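Local coordinates for protein quinoline 2-oxidoreductase small subunit (Pseudomonas putida, PDB 1T3Q) that carries two [2Fe-2S] clusters and probably relays electrons between the molybdenum site and FAD in an enzyme that oxidises quinoline at carbon 2, at residues Met29-Ala32 with Asp33-Glu37; Val73-Gly77 with Cys78-Thr82; Pro126-Arg130 with Asp131-Glu135; Glu148-Ile151 with Asp152-Asp156. All coordinates share one frame; numbering follows the deposited sequence.

In the fold
All four contacts are local, each joining neighbouring residues of one continuous stretch, and they follow in series with none nested or crossing. From the N terminus, interaction 1 starts helix 31-39, and interaction 2 closes the tight turn that leads into strand 79-81. These two touch where Leu-31 meets Ala-75 and Ile-80, tying the helix to the sheet of the first [2Fe-2S] domain. Farther along, interaction 3 caps helix 130-136 and interaction 4 spans helix 148-154 to its end. They join through the Arg-130 to Asp-152 salt bridge and through Ile-151 packed on Arg-134, in the second [2Fe-2S] domain. Centres of interactions 1 and 3 lie about 31 Å apart.

Interaction 1 (Met29-Ala32 with Asp33-Glu37); sequences MHLA and DALRE
Met-29 and His-30 meet Asp-33 and Ala-34 where helix 31-39 begins in the first, plant-ferredoxin-like [2Fe-2S] domain, and His-30 is the N-cap. The Met-29 CB leads toward the helix, and with CG anti to the backbone N (chi1 179°) the chain runs along the first turn. CG lies 3.7 Å from Asp-33 CB. The next atom, SD, rests on Ala-34, 3.6 Å from its CA. A bend at chi3 then turns CE toward the carboxylate of Glu-37, one turn on.

The cap itself is made by a ring nitrogen. His-30 ND1 accepts from Asp-33 N at 3.0 Å, the N-H pointing at it with an angle of 163° and the donor close to the ring plane, consistent with ND1 carrying no proton. At the other end of the ring NE2 bonds Glu-49, a residue of the binding site of this domain's cluster, and the two bonds together fix the ring's rotation. The His-30 carbonyl takes Ala-34 N, which starts the regular helical ladder, and deeper in, Leu-31 CD1 packs 3.9 Å from Leu-35 CG beside strand 57-60.

The Asp-33 carboxylate also serves the subunit interface, OD1 forming a salt bridge with Lys-2 of the medium subunit. A water links His-30 and Asp-33 a second way: it accepts from His-30 N at 3.0 Å, donates to Asp-33 OD1 at 2.7 Å, and sits over the centre of the imidazole ring.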
loop_
_atom_site.group_PDB
_atom_site.type_symbol
_atom_site.label_atom_id
_atom_site.label_comp_id
_atom_site.label_asym_id
_atom_site.label_seq_id
_atom_site.Cartn_x
_atom_site.Cartn_y
_atom_site.Cartn_z
ATOM N N MET A 29 27.747 -7.502 1.176
ATOM C CA MET A 29 26.371 -7.987 1.214
ATOM C C MET A 29 26.297 -9.483 0.913
ATOM O O MET A 29 26.870 -9.947 -0.080
ATOM C CB MET A 29 25.519 -7.210 0.194
ATOM C CG MET A 29 24.056 -7.643 0.131
ATOM S SD MET A 29 23.036 -6.683 -1.007
ATOM C CE MET A 29 22.492 -5.359 0.058
ATOM N N HIS A 30 25.611 -10.248 1.764
ATOM C CA HIS A 30 25.497 -11.670 1.474
ATOM C C HIS A 30 24.421 -11.908 0.417
ATOM O O HIS A 30 23.628 -11.017 0.106
ATOM C CB HIS A 30 25.258 -12.515 2.743
ATOM C CG HIS A 30 24.151 -12.035 3.637
ATOM N ND1 HIS A 30 22.854 -11.862 3.203
ATOM C CD2 HIS A 30 24.134 -11.793 4.971
ATOM C CE1 HIS A 30 22.086 -11.542 4.230
ATOM N NE2 HIS A 30 22.839 -11.495 5.315
ATOM N N LEU A 31 24.426 -13.105 -0.160
ATOM C CA LEU A 31 23.491 -13.466 -1.217
ATOM C C LEU A 31 22.019 -13.364 -0.830
ATOM O O LEU A 31 21.188 -12.944 -1.641
ATOM C CB LEU A 31 23.811 -14.879 -1.718
ATOM C CG LEU A 31 23.009 -15.384 -2.920
ATOM C CD1 LEU A 31 23.064 -14.364 -4.049
ATOM C CD2 LEU A 31 23.570 -16.725 -3.371
ATOM N N ALA A 32 21.694 -13.738 0.407
ATOM C CA ALA A 32 20.312 -13.661 0.873
ATOM C C ALA A 32 19.812 -12.222 0.742
ATOM O O ALA A 32 18.755 -11.978 0.167
ATOM C CB ALA A 32 20.215 -14.133 2.329
ATOM N N ASP A 33 20.575 -11.268 1.270
ATOM C CA ASP A 33 20.193 -9.856 1.179
ATOM C C ASP A 33 20.143 -9.364 -0.274
ATOM O O ASP A 33 19.258 -8.595 -0.642
ATOM C CB ASP A 33 21.172 -8.974 1.972
ATOM C CG ASP A 33 20.828 -8.884 3.457
ATOM O OD1 ASP A 33 21.614 -8.267 4.214
ATOM O OD2 ASP A 33 19.778 -9.422 3.879
ATOM N N ALA A 34 21.092 -9.797 -1.102
ATOM C CA ALA A 34 21.109 -9.358 -2.496
ATOM C C ALA A 34 19.870 -9.845 -3.239
ATOM O O ALA A 34 19.228 -9.076 -3.961
ATOM C CB ALA A 34 22.375 -9.847 -3.195
ATOM N N LEU A 35 19.535 -11.121 -3.066
ATOM C CA LEU A 35 18.357 -11.678 -3.722
ATOM C C LEU A 35 17.119 -10.898 -3.285
ATOM O O LEU A 35 16.310 -10.478 -4.105
ATOM C CB LEU A 35 18.186 -13.159 -3.351
ATOM C CG LEU A 35 19.205 -14.138 -3.951
ATOM C CD1 LEU A 35 19.057 -15.509 -3.315
ATOM C CD2 LEU A 35 19.002 -14.218 -5.462
ATOM N N ARG A 36 16.998 -10.688 -1.981
ATOM C CA ARG A 36 15.850 -9.984 -1.427
ATOM C C ARG A 36 15.754 -8.506 -1.773
ATOM O O ARG A 36 14.736 -8.049 -2.294
ATOM C CB ARG A 36 15.843 -10.125 0.100
ATOM C CG ARG A 36 15.735 -11.558 0.620
ATOM C CD ARG A 36 15.940 -11.583 2.132
ATOM N NE ARG A 36 15.129 -10.552 2.780
ATOM C CZ ARG A 36 13.808 -10.618 2.930
ATOM N NH1 ARG A 36 13.137 -11.678 2.491
ATOM N NH2 ARG A 36 13.153 -9.607 3.490
ATOM N N GLU A 37 16.821 -7.764 -1.485
ATOM C CA GLU A 37 16.840 -6.321 -1.686
ATOM C C GLU A 37 17.328 -5.770 -3.028
ATOM O O GLU A 37 16.875 -4.712 -3.463
ATOM C CB GLU A 37 17.628 -5.693 -0.525
ATOM C CG GLU A 37 16.997 -6.030 0.831
ATOM C CD GLU A 37 17.896 -5.753 2.029
ATOM O OE1 GLU A 37 17.430 -5.967 3.170
ATOM O OE2 GLU A 37 19.060 -5.337 1.843
HETATM O O HOH W 1 24.322 -8.369 3.772
#

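Interaction 2 (Val73-Gly77 with Cys78-Thr82); sequences VQAEG and CSIET
Ala-75 O takes the backbone N-H of Cys-78 at 2.9 Å, the one hydrogen bond that crosses from 73-77 to 78-82. It closes a type II beta turn running from Ala-75 to Cys-78, with an N-H···O angle of 149°. Gly-77 fills the third position of the turn with a positive phi of 72°, a backbone shape that glycine adopts readily.

Cys-78 lies close over the oxygen that its own N-H grips. Its CB is 3.2 Å from Ala-75 O. Because SG stands beside the backbone N and opposite the carbonyl carbon, the sulfur swings back over the turn, 3.7 Å from both Ala-75 O and Glu-76 O. Cys-78 is thus a turn residue here, and it is not among the cysteines that bind the iron-sulfur clusters.

Two residues farther on the chain has become strand, and Ile-80 points its CB back toward 73-77. The tip of its long branch, CD1, touches the methyl CB of Ala-75 at 3.8 Å, so an apolar contact reaching just beyond the turn adds to the backbone bond.

Around this turn the Glu-76 carboxylate bonds Ser-13 N and the Glu-76 carbonyl bonds Arg-54 of the medium subunit. Ala-75 and Ile-80 both lie against Leu-31 of helix 31-39, while strand 79-81 runs between strands 10-16 and 57-60 in the mixed sheet.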
loop_
_atom_site.group_PDB
_atom_site.type_symbol
_atom_site.label_atom_id
_atom_site.label_comp_id
_atom_site.label_asym_id
_atom_site.label_seq_id
_atom_site.Cartn_x
_atom_site.Cartn_y
_atom_site.Cartn_z
ATOM N N VAL A 73 28.614 -11.559 -4.215
ATOM C CA VAL A 73 29.573 -11.588 -5.315
ATOM C C VAL A 73 30.020 -13.009 -5.669
ATOM O O VAL A 73 30.541 -13.243 -6.757
ATOM C CB VAL A 73 30.826 -10.707 -5.033
ATOM C CG1 VAL A 73 30.413 -9.252 -4.921
ATOM C CG2 VAL A 73 31.545 -11.168 -3.775
ATOM N N GLN A 74 29.802 -13.963 -4.768
ATOM C CA GLN A 74 30.183 -15.344 -5.051
ATOM C C GLN A 74 29.133 -16.056 -5.896
ATOM O O GLN A 74 29.257 -17.244 -6.183
ATOM C CB GLN A 74 30.431 -16.114 -3.752
ATOM C CG GLN A 74 31.688 -15.650 -3.028
ATOM C CD GLN A 74 31.909 -16.349 -1.706
ATOM O OE1 GLN A 74 31.038 -16.351 -0.841
ATOM N NE2 GLN A 74 33.083 -16.941 -1.538
ATOM N N ALA A 75 28.104 -15.322 -6.310
ATOM C CA ALA A 75 27.059 -15.908 -7.141
ATOM C C ALA A 75 27.486 -15.862 -8.605
ATOM O O ALA A 75 26.853 -16.475 -9.469
ATOM C CB ALA A 75 25.752 -15.147 -6.961
ATOM N N GLU A 76 28.565 -15.130 -8.875
ATOM C CA GLU A 76 29.075 -14.988 -10.232
ATOM C C GLU A 76 29.229 -16.329 -10.933
ATOM O O GLU A 76 29.866 -17.247 -10.412
ATOM C CB GLU A 76 30.427 -14.266 -10.223
ATOM C CG GLU A 76 31.094 -14.175 -11.601
ATOM C CD GLU A 76 30.382 -13.209 -12.540
ATOM O OE1 GLU A 76 30.526 -13.355 -13.772
ATOM O OE2 GLU A 76 29.687 -12.295 -12.046
ATOM N N GLY A 77 28.642 -16.429 -12.119
ATOM C CA GLY A 77 28.737 -17.653 -12.898
ATOM C C GLY A 77 27.946 -18.836 -12.380
ATOM O O GLY A 77 28.110 -19.953 -12.877
ATOM N N CYS A 78 27.085 -18.607 -11.394
ATOM C CA CYS A 78 26.285 -19.688 -10.826
ATOM C C CYS A 78 24.829 -19.659 -11.275
ATOM O O CYS A 78 24.320 -18.630 -11.727
ATOM C CB CYS A 78 26.325 -19.631 -9.297
ATOM S SG CYS A 78 27.967 -19.851 -8.577
ATOM N N SER A 79 24.169 -20.808 -11.157
ATOM C CA SER A 79 22.762 -20.933 -11.502
ATOM C C SER A 79 22.021 -21.065 -10.173
ATOM O O SER A 79 22.168 -22.058 -9.461
ATOM C CB SER A 79 22.527 -22.179 -12.357
ATOM O OG SER A 79 21.144 -22.363 -12.599
ATOM N N ILE A 80 21.230 -20.050 -9.848
ATOM C CA ILE A 80 20.491 -20.007 -8.589
ATOM C C ILE A 80 19.001 -20.284 -8.736
ATOM O O ILE A 80 18.357 -19.814 -9.675
ATOM C CB ILE A 80 20.664 -18.626 -7.929
ATOM C CG1 ILE A 80 22.140 -18.397 -7.597
ATOM C CG2 ILE A 80 19.785 -18.524 -6.690
ATOM C CD1 ILE A 80 22.459 -16.980 -7.148
ATOM N N GLU A 81 18.460 -21.046 -7.789
ATOM C CA GLU A 81 17.044 -21.379 -7.777
ATOM C C GLU A 81 16.442 -20.977 -6.437
ATOM O O GLU A 81 16.834 -21.504 -5.397
ATOM C CB GLU A 81 16.842 -22.882 -7.970
ATOM C CG GLU A 81 17.097 -23.389 -9.370
ATOM C CD GLU A 81 17.015 -24.899 -9.434
ATOM O OE1 GLU A 81 18.022 -25.565 -9.109
ATOM O OE2 GLU A 81 15.938 -25.420 -9.789
ATOM N N THR A 82 15.500 -20.038 -6.459
ATOM C CA THR A 82 14.836 -19.612 -5.230
ATOM C C THR A 82 13.420 -20.189 -5.250
ATOM O O THR A 82 12.971 -20.728 -6.270
ATOM C CB THR A 82 14.761 -18.076 -5.112
ATOM O OG1 THR A 82 13.932 -17.548 -6.153
ATOM C CG2 THR A 82 16.157 -17.466 -5.218
#

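Interaction 3 (Pro126-Arg130 with Asp131-Glu135); sequences PAPSR and DEVRE
Ser-129 and Glu-132 reach back toward each other, each side chain serving the other's backbone. Ser-129 OG lies between its own N and carbonyl carbon (chi1 69°), which sets it to accept from Glu-132 N at 3.0 Å. In return the extended Glu-132 chain carries OE2 to Ser-129 N, 2.8 Å away and nearly straight at 168°. That N-H meets the carboxylate from well above its plane. The loop is drawn in tightly, with Glu-132 CG only 3.0 Å from Ser-129 OG.

One residue outside the cap, Pro-128 crosses Val-133 at a slant. Its ring CG presses on Val-133 CG2 at 3.4 Å, shorter than usual for two carbons. Pro-128 also touches Ile-121 and Leu-122 of helix 111-124, and Val-133 touches Ile-154.

Arg-130 and Arg-134, one turn apart, run side by side and point the same way, their guanidinium planes 62° apart. A water accepts from both NE atoms, in the plane of the Arg-134 group. The two NH2 atoms approach to 4.1 Å, and both form salt bridges to the same oxygen of Asp-721 of the large subunit, which probably offsets their like charge. Arg-130 has a further partner in Asp-152.

Reciprocal Ser-129 and Glu-132 bonds are a capping box, and the Pro-128 to Val-133 contact just outside it is a hydrophobic staple, the pair that commonly marks a helix N terminus, here that of helix 130-136.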
loop_
_atom_site.group_PDB
_atom_site.type_symbol
_atom_site.label_atom_id
_atom_site.label_comp_id
_atom_site.label_asym_id
_atom_site.label_seq_id
_atom_site.Cartn_x
_atom_site.Cartn_y
_atom_site.Cartn_z
ATOM N N PRO A 126 13.816 -40.461 -4.867
ATOM C CA PRO A 126 12.396 -40.135 -5.040
ATOM C C PRO A 126 11.501 -40.571 -3.885
ATOM O O PRO A 126 10.473 -39.946 -3.613
ATOM C CB PRO A 126 12.029 -40.864 -6.334
ATOM C CG PRO A 126 13.337 -41.011 -7.044
ATOM C CD PRO A 126 14.270 -41.360 -5.941
ATOM N N ALA A 127 11.889 -41.656 -3.222
ATOM C CA ALA A 127 11.115 -42.196 -2.111
ATOM C C ALA A 127 11.992 -42.451 -0.891
ATOM O O ALA A 127 12.239 -43.601 -0.513
ATOM C CB ALA A 127 10.428 -43.492 -2.540
ATOM N N PRO A 128 12.486 -41.378 -0.258
ATOM C CA PRO A 128 13.332 -41.557 0.921
ATOM C C PRO A 128 12.491 -42.064 2.085
ATOM O O PRO A 128 11.283 -41.861 2.109
ATOM C CB PRO A 128 13.877 -40.153 1.165
ATOM C CG PRO A 128 12.734 -39.285 0.734
ATOM C CD PRO A 128 12.288 -39.948 -0.556
ATOM N N SER A 129 13.125 -42.738 3.037
ATOM C CA SER A 129 12.413 -43.242 4.204
ATOM C C SER A 129 12.162 -42.054 5.128
ATOM O O SER A 129 12.810 -41.017 4.998
ATOM C CB SER A 129 13.263 -44.282 4.933
ATOM O OG SER A 129 14.385 -43.672 5.554
ATOM N N ARG A 130 11.226 -42.193 6.059
ATOM C CA ARG A 130 10.954 -41.097 6.980
ATOM C C ARG A 130 12.230 -40.750 7.747
ATOM O O ARG A 130 12.528 -39.577 7.963
ATOM C CB ARG A 130 9.831 -41.477 7.954
ATOM C CG ARG A 130 8.467 -41.625 7.294
ATOM C CD ARG A 130 7.380 -41.945 8.315
ATOM N NE ARG A 130 7.119 -40.817 9.208
ATOM C CZ ARG A 130 6.331 -39.790 8.910
ATOM N NH1 ARG A 130 5.713 -39.745 7.736
ATOM N NH2 ARG A 130 6.166 -38.803 9.781
ATOM N N ASP A 131 12.986 -41.771 8.150
ATOM C CA ASP A 131 14.230 -41.551 8.889
ATOM C C ASP A 131 15.251 -40.784 8.066
ATOM O O ASP A 131 15.947 -39.915 8.588
ATOM C CB ASP A 131 14.837 -42.883 9.335
ATOM C CG ASP A 131 14.227 -43.394 10.623
ATOM O OD1 ASP A 131 14.469 -44.567 10.975
ATOM O OD2 ASP A 131 13.518 -42.616 11.291
ATOM N N GLU A 132 15.344 -41.114 6.782
ATOM C CA GLU A 132 16.277 -40.442 5.893
ATOM C C GLU A 132 15.885 -38.972 5.751
ATOM O O GLU A 132 16.744 -38.086 5.750
ATOM C CB GLU A 132 16.289 -41.139 4.523
ATOM C CG GLU A 132 16.932 -42.530 4.574
ATOM C CD GLU A 132 16.692 -43.383 3.328
ATOM O OE1 GLU A 132 17.327 -44.455 3.228
ATOM O OE2 GLU A 132 15.876 -43.001 2.460
ATOM N N VAL A 133 14.587 -38.714 5.637
ATOM C CA VAL A 133 14.116 -37.343 5.505
ATOM C C VAL A 133 14.411 -36.559 6.786
ATOM O O VAL A 133 14.933 -35.448 6.728
ATOM C CB VAL A 133 12.605 -37.285 5.194
ATOM C CG1 VAL A 133 12.145 -35.832 5.111
ATOM C CG2 VAL A 133 12.321 -37.985 3.861
ATOM N N ARG A 134 14.094 -37.137 7.940
ATOM C CA ARG A 134 14.355 -36.446 9.200
ATOM C C ARG A 134 15.842 -36.128 9.342
ATOM O O ARG A 134 16.212 -35.072 9.855
ATOM C CB ARG A 134 13.870 -37.284 10.390
ATOM C CG ARG A 134 12.348 -37.236 10.595
ATOM C CD ARG A 134 11.907 -38.118 11.759
ATOM N NE ARG A 134 10.460 -38.091 11.985
ATOM C CZ ARG A 134 9.811 -37.114 12.613
ATOM N NH1 ARG A 134 10.473 -36.068 13.086
ATOM N NH2 ARG A 134 8.498 -37.188 12.780
ATOM N N GLU A 135 16.688 -37.039 8.867
ATOM C CA GLU A 135 18.134 -36.861 8.934
ATOM C C GLU A 135 18.615 -35.705 8.073
ATOM O O GLU A 135 19.355 -34.837 8.537
ATOM C CB GLU A 135 18.841 -38.146 8.493
ATOM C CG GLU A 135 18.614 -39.310 9.434
ATOM C CD GLU A 135 19.065 -40.640 8.859
ATOM O OE1 GLU A 135 18.949 -41.659 9.577
ATOM O OE2 GLU A 135 19.527 -40.672 7.695
HETATM O O HOH W 2 9.154 -40.387 11.489
#

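Interaction 4 (Glu148-Ile151 with Asp152-Asp156)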
loop_
_atom_site.group_PDB
_atom_site.type_symbol
_atom_site.label_atom_id
_atom_site.label_comp_id
_atom_site.label_asym_id
_atom_site.label_seq_id
_atom_site.Cartn_x
_atom_site.Cartn_y
_atom_site.Cartn_z
ATOM N N GLU A 148 6.453 -33.323 12.003
ATOM C CA GLU A 148 5.834 -34.531 11.467
ATOM C C GLU A 148 5.157 -34.383 10.109
ATOM O O GLU A 148 5.353 -35.220 9.226
ATOM C CB GLU A 148 4.839 -35.141 12.460
ATOM C CG GLU A 148 4.248 -36.448 11.931
ATOM C CD GLU A 148 3.405 -37.191 12.941
ATOM O OE1 GLU A 148 2.741 -38.172 12.539
ATOM O OE2 GLU A 148 3.407 -36.807 14.129
ATOM N N THR A 149 4.385 -33.317 9.924
ATOM C CA THR A 149 3.684 -33.133 8.663
ATOM C C THR A 149 4.592 -32.775 7.487
ATOM O O THR A 149 4.211 -32.963 6.334
ATOM C CB THR A 149 2.554 -32.088 8.801
ATOM O OG1 THR A 149 3.063 -30.896 9.411
ATOM C CG2 THR A 149 1.421 -32.653 9.660
ATOM N N ILE A 150 5.777 -32.243 7.772
ATOM C CA ILE A 150 6.723 -31.923 6.708
ATOM C C ILE A 150 7.288 -33.262 6.219
ATOM O O ILE A 150 7.497 -33.462 5.013
ATOM C CB ILE A 150 7.876 -31.022 7.221
ATOM C CG1 ILE A 150 7.337 -29.626 7.539
ATOM C CG2 ILE A 150 8.979 -30.928 6.174
ATOM C CD1 ILE A 150 8.347 -28.708 8.215
ATOM N N ILE A 151 7.520 -34.178 7.158
ATOM C CA ILE A 151 8.037 -35.502 6.811
ATOM C C ILE A 151 6.950 -36.197 5.985
ATOM O O ILE A 151 7.238 -36.850 4.978
ATOM C CB ILE A 151 8.341 -36.352 8.071
ATOM C CG1 ILE A 151 9.283 -35.592 9.011
ATOM C CG2 ILE A 151 8.975 -37.686 7.674
ATOM C CD1 ILE A 151 10.616 -35.203 8.400
ATOM N N ASP A 152 5.700 -36.041 6.413
ATOM C CA ASP A 152 4.565 -36.633 5.706
ATOM C C ASP A 152 4.503 -36.115 4.270
ATOM O O ASP A 152 4.320 -36.885 3.328
ATOM C CB ASP A 152 3.240 -36.267 6.385
ATOM C CG ASP A 152 3.087 -36.874 7.767
ATOM O OD1 ASP A 152 2.158 -36.442 8.483
ATOM O OD2 ASP A 152 3.867 -37.777 8.138
ATOM N N ALA A 153 4.637 -34.801 4.115
ATOM C CA ALA A 153 4.566 -34.170 2.805
ATOM C C ALA A 153 5.646 -34.655 1.842
ATOM O O ALA A 153 5.355 -34.959 0.685
ATOM C CB ALA A 153 4.642 -32.644 2.947
ATOM N N ILE A 154 6.883 -34.734 2.324
ATOM C CA ILE A 154 8.003 -35.161 1.490
ATOM C C ILE A 154 7.948 -36.632 1.066
ATOM O O ILE A 154 8.428 -36.986 -0.012
ATOM C CB ILE A 154 9.345 -34.889 2.208
ATOM C CG1 ILE A 154 9.493 -33.384 2.448
ATOM C CG2 ILE A 154 10.516 -35.423 1.373
ATOM C CD1 ILE A 154 10.632 -33.010 3.374
ATOM N N THR A 155 7.354 -37.478 1.903
ATOM C CA THR A 155 7.258 -38.903 1.599
ATOM C C THR A 155 5.940 -39.290 0.943
ATOM O O THR A 155 5.669 -40.473 0.740
ATOM C CB THR A 155 7.439 -39.764 2.871
ATOM O OG1 THR A 155 6.502 -39.351 3.876
ATOM C CG2 THR A 155 8.853 -39.628 3.409
ATOM N N ASP A 156 5.124 -38.294 0.617
ATOM C CA ASP A 156 3.834 -38.530 -0.026
ATOM C C ASP A 156 4.078 -39.241 -1.357
ATOM O O ASP A 156 4.957 -38.850 -2.124
ATOM C CB ASP A 156 3.124 -37.197 -0.276
ATOM C CG ASP A 156 1.735 -37.374 -0.853
ATOM O OD1 ASP A 156 0.767 -37.423 -0.069
ATOM O OD2 ASP A 156 1.611 -37.472 -2.096
HETATM O O HOH W 3 2.690 -39.250 10.102
HETATM O O HOH W 4 1.001 -36.490 10.867
#
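Ile-150 lies alongside Ile-154, both side chains pointing the same way, with the CG2 branch of the first 3.9 Å from the CD1 tip of the second. Ile-154 also covers the carbonyl of its partner, since CG1 comes within 3.3 Å of Ile-150 O, while that same oxygen takes Ile-154 N in the helical ladder. Ile-150 sits near the second cluster, its side chain about 6 Å from the bound iron-sulfur group, and packs on Phe-99 and Met-114.

On another face Glu-148 and Asp-152 cross, their carboxylate planes nearly perpendicular at 83°. Their nearest like-charged oxygens, Glu-148 OE1 and Asp-152 OD1, stay 4.4 Å apart. Two waters bridge them. One lies 2.7 Å from Glu-148 OE1 and near Asp-152 OD2, the other 2.7 Å from Asp-152 OD1 and weakly bound to Glu-148 OE1. Not every one of these water bonds can be made at once, since the acceptors around each water outnumber its protons. Outside partners also hold both groups: Glu-148 OE2 has a salt bridge to Arg-680 and a hydrogen bond from Ile-722 N, both of the large subunit, and Asp-152 OD2 also has Arg-130.

This is helix 148-154, which belongs to the helical [2Fe-2S] domain, as in other molybdenum hydroxylases, and packs against helices 94-101, 111-124 and 130-136. Its last turn is closed by Thr-155, the first residue to leave helical geometry. A chi1 of 55° turns the hydroxyl back along the helix, where it donates to Ile-151 O at 2.8 Å. Thr-155 N reaches that oxygen at 3.1 Å, and the two donors come from opposite faces of the carbonyl plane.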